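Local coordinates for protein acyl-coenzyme A oxidase 3 (Yarrowia lipolytica, PDB 5YS9) that uses FAD and molecular oxygen to oxidise acyl-CoA to trans-2-enoyl-CoA in peroxisomal fatty acid beta-oxidation, releasing hydrogen peroxide, at residues V399-L404 against P481-V486. Residues are numbered along the deposited sequence; the frame is centred on the assembly and turned at random.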
loop_
_atom_site.group_PDB
_atom_site.type_symbol
_atom_site.label_atom_id
_atom_site.label_comp_id
_atom_site.label_asym_id
_atom_site.label_seq_id
_atom_site.Cartn_x
_atom_site.Cartn_y
_atom_site.Cartn_z
ATOM N N VAL A 399 11.695 35.329 -7.228
ATOM C CA VAL A 399 10.753 34.737 -6.271
ATOM C C VAL A 399 9.747 33.823 -6.967
ATOM O O VAL A 399 9.246 32.891 -6.348
ATOM C CB VAL A 399 9.952 35.738 -5.398
ATOM C CG1 VAL A 399 10.853 36.428 -4.397
ATOM C CG2 VAL A 399 9.189 36.718 -6.263
ATOM N N ASP A 400 9.415 34.120 -8.222
ATOM C CA ASP A 400 8.599 33.207 -9.013
ATOM C C ASP A 400 9.326 31.874 -9.125
ATOM O O ASP A 400 8.766 30.834 -8.796
ATOM C CB ASP A 400 8.251 33.806 -10.381
ATOM C CG ASP A 400 7.133 34.855 -10.298
ATOM O OD1 ASP A 400 6.696 35.132 -9.161
ATOM O OD2 ASP A 400 6.684 35.382 -11.352
ATOM N N LEU A 401 10.594 31.925 -9.511
ATOM C CA LEU A 401 11.436 30.742 -9.509
ATOM C C LEU A 401 11.594 30.083 -8.105
ATOM O O LEU A 401 11.427 28.857 -7.960
ATOM C CB LEU A 401 12.804 31.053 -10.124
ATOM C CG LEU A 401 13.415 29.818 -10.802
ATOM C CD1 LEU A 401 12.739 29.652 -12.159
ATOM C CD2 LEU A 401 14.942 29.881 -10.934
ATOM N N LYS A 402 11.900 30.870 -7.081
ATOM C CA LYS A 402 11.987 30.303 -5.734
ATOM C C LYS A 402 10.680 29.540 -5.386
ATOM O O LYS A 402 10.743 28.403 -4.934
ATOM C CB LYS A 402 12.363 31.358 -4.666
ATOM C CG LYS A 402 13.857 31.737 -4.614
ATOM C CD LYS A 402 14.680 30.786 -3.731
ATOM C CE LYS A 402 16.180 31.090 -3.713
ATOM N NZ LYS A 402 16.913 30.380 -4.804
ATOM N N GLU A 403 9.512 30.125 -5.648
ATOM C CA GLU A 403 8.261 29.528 -5.191
ATOM C C GLU A 403 7.864 28.310 -6.018
ATOM O O GLU A 403 7.269 27.375 -5.493
ATOM C CB GLU A 403 7.138 30.565 -5.091
ATOM C CG GLU A 403 7.396 31.700 -4.082
ATOM C CD GLU A 403 7.394 31.307 -2.602
ATOM O OE1 GLU A 403 7.197 30.117 -2.250
ATOM O OE2 GLU A 403 7.607 32.225 -1.771
ATOM N N LEU A 404 8.256 28.329 -7.292
ATOM C CA LEU A 404 8.287 27.133 -8.146
ATOM C C LEU A 404 9.120 25.984 -7.552
ATOM O O LEU A 404 8.565 24.922 -7.494
ATOM C CB LEU A 404 8.718 27.437 -9.577
ATOM C CG LEU A 404 7.656 27.384 -10.683
ATOM C CD1 LEU A 404 7.234 25.958 -10.998
ATOM C CD2 LEU A 404 6.428 28.219 -10.342
ATOM N N PRO A 481 7.764 40.921 -1.819
ATOM C CA PRO A 481 6.790 40.426 -2.813
ATOM C C PRO A 481 6.622 38.884 -2.787
ATOM O O PRO A 481 7.557 38.169 -2.416
ATOM C CB PRO A 481 7.381 40.903 -4.147
ATOM C CG PRO A 481 8.855 40.959 -3.889
ATOM C CD PRO A 481 8.997 41.420 -2.466
ATOM N N LEU A 482 5.421 38.410 -3.122
ATOM C CA LEU A 482 5.116 36.982 -3.171
ATOM C C LEU A 482 5.328 36.421 -4.562
ATOM O O LEU A 482 4.867 37.003 -5.561
ATOM C CB LEU A 482 3.671 36.696 -2.778
ATOM C CG LEU A 482 3.303 36.888 -1.306
ATOM C CD1 LEU A 482 1.788 36.881 -1.172
ATOM C CD2 LEU A 482 3.915 35.817 -0.405
ATOM N N GLY A 483 5.959 35.243 -4.620
ATOM C CA GLY A 483 6.065 34.505 -5.869
ATOM C C GLY A 483 4.698 34.139 -6.399
ATOM O O GLY A 483 3.730 33.973 -5.638
ATOM N N SER A 484 4.631 34.047 -7.716
ATOM C CA SER A 484 3.424 33.714 -8.447
ATOM C C SER A 484 2.655 32.521 -7.829
ATOM O O SER A 484 1.422 32.556 -7.735
ATOM C CB SER A 484 3.811 33.420 -9.898
ATOM O OG SER A 484 2.742 32.813 -10.596
ATOM N N SER A 485 3.383 31.492 -7.385
ATOM C CA SER A 485 2.753 30.276 -6.847
ATOM C C SER A 485 2.006 30.431 -5.524
ATOM O O SER A 485 1.204 29.601 -5.189
ATOM C CB SER A 485 3.789 29.146 -6.703
ATOM O OG SER A 485 4.272 28.749 -7.961
ATOM N N VAL A 486 2.270 31.487 -4.774
ATOM C CA VAL A 486 1.602 31.736 -3.500
ATOM C C VAL A 486 1.004 33.132 -3.435
ATOM O O VAL A 486 0.819 33.655 -2.335
ATOM C CB VAL A 486 2.590 31.515 -2.321
ATOM C CG1 VAL A 486 3.023 30.055 -2.242
ATOM C CG2 VAL A 486 3.819 32.416 -2.430
#
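Asp400, on one turn of the long helix 391-428 in the C-alpha1 region of the acyl-CoA oxidase fold, accepts a hydrogen bond from the backbone N of Ser484, in the loop that follows helix 458-477. Ser484 N reaches Asp400 OD1 at 2.7 Å, with 159° at the hydrogen. The N-H comes from above the carboxylate, 49° out of its plane. The Asp400 side chain turns beside its own backbone N (chi1 -77°), which swings the carboxylate over Ser484; its OD1 also lies 3.4 Å from Ser484 CB. A leucine in place of Asp400 would probably leave Ser484 N without this acceptor and the start of the short 3-10 segment less firmly held to the helix.

Next to this bond, Gly483 presses its main chain against the helix, its CA 4.2 Å from Asp400 CA. Gly483 CA makes a CH...O contact with Val399 O, and on it converge Val399 CG2 and Glu403 CG, the latter at 3.6 Å. A CB on Gly483 would run into both Glu403 CG and Val399 O, so the close approach of the loop to the helix depends on the missing side chain. One turn further, Glu403 CB packs on Ser485 CB, and the Glu403 chain bends at chi2 to bring its carboxylate end against Val486, CD to CG2 at 3.7 Å; the two side chains cross at about a right angle.

The polar end of Glu403 is held by the helix before the loop, OE2 bonding Ser472 OG of helix 458-477, while Val486 rests on Leu469 of the same helix. Within the loop, Val486 N bonds back to Gly483 O, closing the turn that sets Ser485 toward the helix. There Ser485 OG lies 3.3 Å from the methyl Leu404 CD2.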